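Side-chain contact in peptidase M16 C-terminal domain-containing protein (Enterococcus faecalis, PDB 3D3Y), which is of unknown function but contains an inactive-type domain of the M16 peptidase family and probably binds a metal ion: residues G343-E347 and L348-Q352. Residues are numbered along the deposited sequence; the frame is centred on the assembly and turned at random.
Sequences GKIRE and LEIEQ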
ATOM      1  N   GLY A 343     -15.448  -5.399 -28.039  1.00 30.27           N
ATOM      2  CA  GLY A 343     -14.185  -5.309 -28.787  1.00 29.90           C
ATOM      3  C   GLY A 343     -14.144  -4.062 -29.636  1.00 30.61           C
ATOM      4  O   GLY A 343     -13.380  -3.979 -30.603  1.00 29.75           O
ATOM      5  N   LYS A 344     -14.947  -3.065 -29.253  1.00 30.80           N
ATOM      6  CA  LYS A 344     -14.989  -1.801 -29.964  1.00 31.72           C
ATOM      7  C   LYS A 344     -13.818  -0.939 -29.465  1.00 33.48           C
ATOM      8  O   LYS A 344     -14.007   0.038 -28.711  1.00 32.44           O
ATOM      9  CB  LYS A 344     -16.342  -1.112 -29.785  1.00 30.74           C
ATOM     10  CG  LYS A 344     -17.493  -1.818 -30.557  1.00 31.56           C
ATOM     11  CD  LYS A 344     -18.895  -1.391 -30.098  1.00 30.66           C
ATOM     12  CE  LYS A 344     -19.246   0.024 -30.598  1.00 33.45           C
ATOM     13  NZ  LYS A 344     -20.451   0.541 -29.885  1.00 30.44           N
ATOM     14  N   ILE A 345     -12.607  -1.336 -29.879  1.00 34.70           N
ATOM     15  CA  ILE A 345     -11.353  -0.775 -29.331  1.00 35.83           C
ATOM     16  C   ILE A 345     -10.421  -0.396 -30.473  1.00 37.13           C
ATOM     17  O   ILE A 345     -10.072  -1.230 -31.309  1.00 36.47           O
ATOM     18  CB  ILE A 345     -10.641  -1.791 -28.389  1.00 35.96           C
ATOM     19  CG1 ILE A 345     -11.580  -2.212 -27.259  1.00 35.75           C
ATOM     20  CG2 ILE A 345      -9.387  -1.192 -27.783  1.00 35.46           C
ATOM     21  CD1 ILE A 345     -11.095  -3.408 -26.449  1.00 36.05           C
ATOM     22  N   ARG A 346     -10.038   0.872 -30.518  1.00 37.69           N
ATOM     23  CA  ARG A 346      -9.225   1.369 -31.612  1.00 40.09           C
ATOM     24  C   ARG A 346      -7.774   1.009 -31.370  1.00 40.17           C
ATOM     25  O   ARG A 346      -7.351   0.891 -30.221  1.00 39.45           O
ATOM     26  CB  ARG A 346      -9.347   2.889 -31.696  1.00 40.58           C
ATOM     27  CG  ARG A 346     -10.771   3.380 -31.964  1.00 44.32           C
ATOM     28  CD  ARG A 346     -10.900   4.891 -31.724  1.00 51.40           C
ATOM     29  NE  ARG A 346      -9.713   5.662 -32.137  1.00 57.20           N
ATOM     30  CZ  ARG A 346      -9.233   5.763 -33.384  1.00 59.62           C
ATOM     31  NH1 ARG A 346      -8.144   6.502 -33.607  1.00 59.52           N
ATOM     32  NH2 ARG A 346      -9.812   5.122 -34.406  1.00 60.07           N
ATOM     33  N   GLU A 347      -7.008   0.889 -32.450  1.00 40.86           N
ATOM     34  CA  GLU A 347      -5.584   0.609 -32.326  1.00 41.98           C
ATOM     35  C   GLU A 347      -4.855   1.615 -31.458  1.00 41.27           C
ATOM     36  O   GLU A 347      -4.006   1.243 -30.673  1.00 40.42           O
ATOM     37  CB  GLU A 347      -4.922   0.495 -33.693  1.00 42.77           C
ATOM     38  CG  GLU A 347      -5.007  -0.927 -34.272  1.00 48.73           C
ATOM     39  CD  GLU A 347      -4.770  -2.037 -33.220  1.00 54.97           C
ATOM     40  OE1 GLU A 347      -3.758  -1.948 -32.462  1.00 56.83           O
ATOM     41  OE2 GLU A 347      -5.603  -2.987 -33.167  1.00 55.47           O
ATOM     42  N   LEU A 348      -5.210   2.885 -31.573  1.00 41.04           N
ATOM     43  CA  LEU A 348      -4.515   3.910 -30.817  1.00 41.91           C
ATOM     44  C   LEU A 348      -4.817   3.789 -29.315  1.00 41.36           C
ATOM     45  O   LEU A 348      -3.925   3.958 -28.496  1.00 41.90           O
ATOM     46  CB  LEU A 348      -4.836   5.314 -31.359  1.00 41.55           C
ATOM     47  CG  LEU A 348      -4.068   6.455 -30.677  1.00 43.13           C
ATOM     48  CD1 LEU A 348      -2.549   6.415 -31.012  1.00 44.01           C
ATOM     49  CD2 LEU A 348      -4.672   7.835 -31.014  1.00 43.67           C
ATOM     50  N   GLU A 349      -6.067   3.485 -28.955  1.00 40.84           N
ATOM     51  CA  GLU A 349      -6.400   3.191 -27.554  1.00 40.31           C
ATOM     52  C   GLU A 349      -5.438   2.164 -26.918  1.00 39.49           C
ATOM     53  O   GLU A 349      -4.874   2.415 -25.855  1.00 38.96           O
ATOM     54  CB  GLU A 349      -7.854   2.706 -27.423  1.00 40.10           C
ATOM     55  CG  GLU A 349      -8.868   3.817 -27.641  1.00 42.46           C
ATOM     56  CD  GLU A 349     -10.281   3.312 -27.574  1.00 43.24           C
ATOM     57  OE1 GLU A 349     -10.615   2.359 -28.296  1.00 43.28           O
ATOM     58  OE2 GLU A 349     -11.069   3.891 -26.821  1.00 43.47           O
ATOM     59  N   ILE A 350      -5.246   1.027 -27.575  1.00 38.97           N
ATOM     60  CA  ILE A 350      -4.399  -0.053 -27.019  1.00 38.58           C
ATOM     61  C   ILE A 350      -2.935   0.350 -27.023  1.00 37.77           C
ATOM     62  O   ILE A 350      -2.238   0.119 -26.029  1.00 37.20           O
ATOM     63  CB  ILE A 350      -4.521  -1.373 -27.809  1.00 39.34           C
ATOM     64  CG1 ILE A 350      -5.964  -1.784 -27.975  1.00 41.17           C
ATOM     65  CG2 ILE A 350      -3.821  -2.536 -27.086  1.00 40.21           C
ATOM     66  CD1 ILE A 350      -6.164  -2.459 -29.284  1.00 44.37           C
ATOM     67  N   GLU A 351      -2.483   0.935 -28.135  1.00 36.01           N
ATOM     68  CA  GLU A 351      -1.079   1.292 -28.335  1.00 36.74           C
ATOM     69  C   GLU A 351      -0.665   2.345 -27.301  1.00 35.70           C
ATOM     70  O   GLU A 351       0.380   2.216 -26.656  1.00 34.80           O
ATOM     71  CB  GLU A 351      -0.837   1.858 -29.759  1.00 36.10           C
ATOM     72  CG  GLU A 351      -0.895   0.827 -30.923  1.00 40.23           C
ATOM     73  CD  GLU A 351      -0.665   1.465 -32.339  1.00 41.60           C
ATOM     74  OE1 GLU A 351      -0.742   2.726 -32.493  1.00 48.44           O
ATOM     75  OE2 GLU A 351      -0.393   0.694 -33.297  1.00 48.95           O
ATOM     76  N   GLN A 352      -1.494   3.380 -27.136  1.00 34.58           N
ATOM     77  CA  GLN A 352      -1.224   4.391 -26.118  1.00 35.94           C
ATOM     78  C   GLN A 352      -1.225   3.827 -24.705  1.00 34.19           C
ATOM     79  O   GLN A 352      -0.398   4.201 -23.897  1.00 34.54           O
ATOM     80  CB  GLN A 352      -2.229   5.543 -26.191  1.00 37.07           C
ATOM     81  CG  GLN A 352      -1.902   6.558 -27.242  1.00 41.40           C
ATOM     82  CD  GLN A 352      -2.639   7.851 -26.962  1.00 48.58           C
ATOM     83  OE1 GLN A 352      -3.743   8.052 -27.467  1.00 51.94           O
ATOM     84  NE2 GLN A 352      -2.065   8.708 -26.102  1.00 49.73           N
TER
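Ile345 lays its CG2 methyl over the side chain of Ile350, the two crossing at about a right angle, with CG2 of Ile345 a tight 3.5 Å from CG1 of Ile350. With Arg346 as the N-cap of helix 347-364, this pairing of the residue before the cap with the fourth residue of the helix is a hydrophobic staple, a worked example of how a chain turns into a helix. With chi1 at -57°, CG1 of Ile345 lies opposite the carbonyl carbon and CG2 opposite the backbone N, which puts the CG2 methyl against Ile350. The staple continues into the fold: Ile281 of helix 272-284 touches both isoleucines, while Ile403 and Ile400 of helix 400-409 meet Ile345 and Ile350 respectively.

Beside it lies one half of a capping box. The nearly straight side chain of Glu349 (chi2 177°) reaches back to the cap, and its OE1 accepts the N-H of Arg346 at 2.7 Å through the anti lone pair, with an N-H...O angle of 168°. The other carboxylate oxygen, OE2, forms a salt bridge with Lys289, whose ammonium also bonds the carbonyl of Lys344; one lysine thus ties together the loop before the helix and the first turn, and its charge would probably favour the ionised carboxylate.

Glu347 curls so that both carboxylate oxygens lie 4.0 Å from CD1 of Ile350. Its backbone O takes the N-H of Glu351 at 3.0 Å, and CG of Glu351 passes 3.1 Å from that same Glu347 O.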